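Local coordinates for protein carbamate kinase (Aeropyrum pernix, PDB 2E9Y) that probably acts as a carbamate kinase, an enzyme of the amino acid kinase family that transfers a phosphoryl group between ATP and carbamate, at residues Leu6-Leu11 and Asp230-Leu235. Numbering follows the deposited sequence.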
loop_
_atom_site.group_PDB
_atom_site.type_symbol
_atom_site.label_atom_id
_atom_site.label_comp_id
_atom_site.label_asym_id
_atom_site.label_seq_id
_atom_site.Cartn_x
_atom_site.Cartn_y
_atom_site.Cartn_z
ATOM N N LEU A 6 12.921 -21.999 -2.604
ATOM C CA LEU A 6 11.964 -20.909 -2.751
ATOM C C LEU A 6 10.702 -21.315 -3.500
ATOM O O LEU A 6 10.763 -21.976 -4.534
ATOM C CB LEU A 6 12.616 -19.729 -3.478
ATOM C CG LEU A 6 11.699 -18.547 -3.818
ATOM C CD1 LEU A 6 11.156 -17.932 -2.538
ATOM C CD2 LEU A 6 12.478 -17.513 -4.618
ATOM N N ALA A 7 9.557 -20.906 -2.973
ATOM C CA ALA A 7 8.290 -21.219 -3.607
ATOM C C ALA A 7 7.409 -19.981 -3.678
ATOM O O ALA A 7 7.321 -19.218 -2.717
ATOM C CB ALA A 7 7.574 -22.312 -2.829
ATOM N N VAL A 8 6.784 -19.768 -4.829
ATOM C CA VAL A 8 5.859 -18.651 -4.976
ATOM C C VAL A 8 4.511 -19.310 -4.700
ATOM O O VAL A 8 4.137 -20.272 -5.370
ATOM C CB VAL A 8 5.887 -18.054 -6.407
ATOM C CG1 VAL A 8 4.701 -17.118 -6.606
ATOM C CG2 VAL A 8 7.183 -17.282 -6.611
ATOM N N ILE A 9 3.808 -18.816 -3.686
ATOM C CA ILE A 9 2.519 -19.378 -3.297
ATOM C C ILE A 9 1.407 -18.384 -3.598
ATOM O O ILE A 9 1.336 -17.323 -2.984
ATOM C CB ILE A 9 2.505 -19.714 -1.791
ATOM C CG1 ILE A 9 3.640 -20.697 -1.482
ATOM C CG2 ILE A 9 1.160 -20.306 -1.390
ATOM C CD1 ILE A 9 3.896 -20.924 -0.008
ATOM N N ALA A 10 0.552 -18.743 -4.546
ATOM C CA ALA A 10 -0.558 -17.892 -4.952
ATOM C C ALA A 10 -1.840 -18.227 -4.189
ATOM O O ALA A 10 -2.462 -19.263 -4.423
ATOM C CB ALA A 10 -0.787 -18.031 -6.456
ATOM N N LEU A 11 -2.222 -17.338 -3.278
ATOM C CA LEU A 11 -3.429 -17.518 -2.480
ATOM C C LEU A 11 -4.670 -17.087 -3.252
ATOM O O LEU A 11 -4.589 -16.265 -4.169
ATOM C CB LEU A 11 -3.335 -16.699 -1.187
ATOM C CG LEU A 11 -2.177 -17.028 -0.245
ATOM C CD1 LEU A 11 -2.206 -16.108 0.978
ATOM C CD2 LEU A 11 -2.289 -18.487 0.184
ATOM N N ASP A 230 11.927 -22.463 -7.070
ATOM C CA ASP A 230 12.024 -23.911 -7.154
ATOM C C ASP A 230 10.649 -24.532 -7.371
ATOM O O ASP A 230 10.534 -25.662 -7.846
ATOM C CB ASP A 230 12.641 -24.465 -5.865
ATOM C CG ASP A 230 14.056 -23.966 -5.634
ATOM O OD1 ASP A 230 14.959 -24.365 -6.397
ATOM O OD2 ASP A 230 14.268 -23.171 -4.694
ATOM N N LEU A 231 9.600 -23.788 -7.033
ATOM C CA LEU A 231 8.250 -24.312 -7.178
ATOM C C LEU A 231 7.187 -23.228 -7.244
ATOM O O LEU A 231 7.314 -22.189 -6.601
ATOM C CB LEU A 231 7.933 -25.238 -5.997
ATOM C CG LEU A 231 6.530 -25.846 -5.875
ATOM C CD1 LEU A 231 6.280 -26.807 -7.026
ATOM C CD2 LEU A 231 6.401 -26.583 -4.549
ATOM N N LEU A 232 6.157 -23.476 -8.047
ATOM C CA LEU A 232 5.022 -22.566 -8.158
ATOM C C LEU A 232 3.874 -23.335 -7.525
ATOM O O LEU A 232 3.587 -24.474 -7.906
ATOM C CB LEU A 232 4.678 -22.245 -9.621
ATOM C CG LEU A 232 3.326 -21.538 -9.832
ATOM C CD1 LEU A 232 3.333 -20.172 -9.141
ATOM C CD2 LEU A 232 3.042 -21.376 -11.314
ATOM N N VAL A 233 3.232 -22.717 -6.543
ATOM C CA VAL A 233 2.118 -23.343 -5.849
ATOM C C VAL A 233 0.876 -22.472 -5.976
ATOM O O VAL A 233 0.929 -21.270 -5.717
ATOM C CB VAL A 233 2.427 -23.508 -4.344
ATOM C CG1 VAL A 233 1.245 -24.163 -3.633
ATOM C CG2 VAL A 233 3.693 -24.330 -4.157
ATOM N N ILE A 234 -0.233 -23.072 -6.390
ATOM C CA ILE A 234 -1.486 -22.336 -6.493
ATOM C C ILE A 234 -2.457 -22.964 -5.502
ATOM O O ILE A 234 -2.850 -24.119 -5.656
ATOM C CB ILE A 234 -2.088 -22.407 -7.904
ATOM C CG1 ILE A 234 -1.127 -21.767 -8.912
ATOM C CG2 ILE A 234 -3.415 -21.661 -7.932
ATOM C CD1 ILE A 234 -1.610 -21.822 -10.338
ATOM N N LEU A 235 -2.831 -22.205 -4.478
ATOM C CA LEU A 235 -3.745 -22.711 -3.460
ATOM C C LEU A 235 -5.148 -22.167 -3.679
ATOM O O LEU A 235 -5.372 -20.957 -3.626
ATOM C CB LEU A 235 -3.244 -22.332 -2.066
ATOM C CG LEU A 235 -1.886 -22.912 -1.657
ATOM C CD1 LEU A 235 -1.531 -22.438 -0.258
ATOM C CD2 LEU A 235 -1.935 -24.441 -1.698
#
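With CG anti to its carbonyl carbon (chi1 -62°), Asp-230 swings its carboxylate back to the amide of Leu-6; the same torsion in Leu-235 (-62°) brings CD1 against Ile-9, whose CG2 lies anti to the backbone N. Between these two ends, 6-10 and 231-235 run as neighbouring parallel strands in the main sheet of the amino acid kinase fold, an example of how residues more than 200 positions apart become adjacent core strands.

Four backbone hydrogen bonds join the strands from Val-8 N to Leu-235 N, and Ala-10 N meets Val-233 O at 2.8 Å, almost straight at 176°. Before them the pattern changes: Leu-6 O takes Asp-230 N at 2.8 Å and, only weakly, Leu-231 N. Asp-230 OD2 then receives Leu-6 N at 2.7 Å through its anti lone pair, so that side chain and backbone of one aspartate grip both polar groups of Leu-6. An alanine here would probably leave Leu-6 N without its carboxylate acceptor and let the start of the strand pair fray, although the backbone bond to Leu-6 O could remain.

Side chains alternate between two buried faces. Val-8, Ala-10, Leu-232 and Ile-234 meet helix 216-226, the side chains of Val-8 and Leu-232 crossing, with CG1 of the first 4.2 Å from CD1 of the second. On the reverse face Ala-7, Val-233 and Leu-235 pack on helix 301-305, while Ile-9 and Val-233 lie side by side. Strand 48-52 bonds to the other edge of 6-10, placing that strand inside the sheet. At the C-terminal end of the pair Leu-235 CD1 touches two side chains, Leu-11 CD2 at 4.0 Å and Ile-9 CG2 at 3.6 Å.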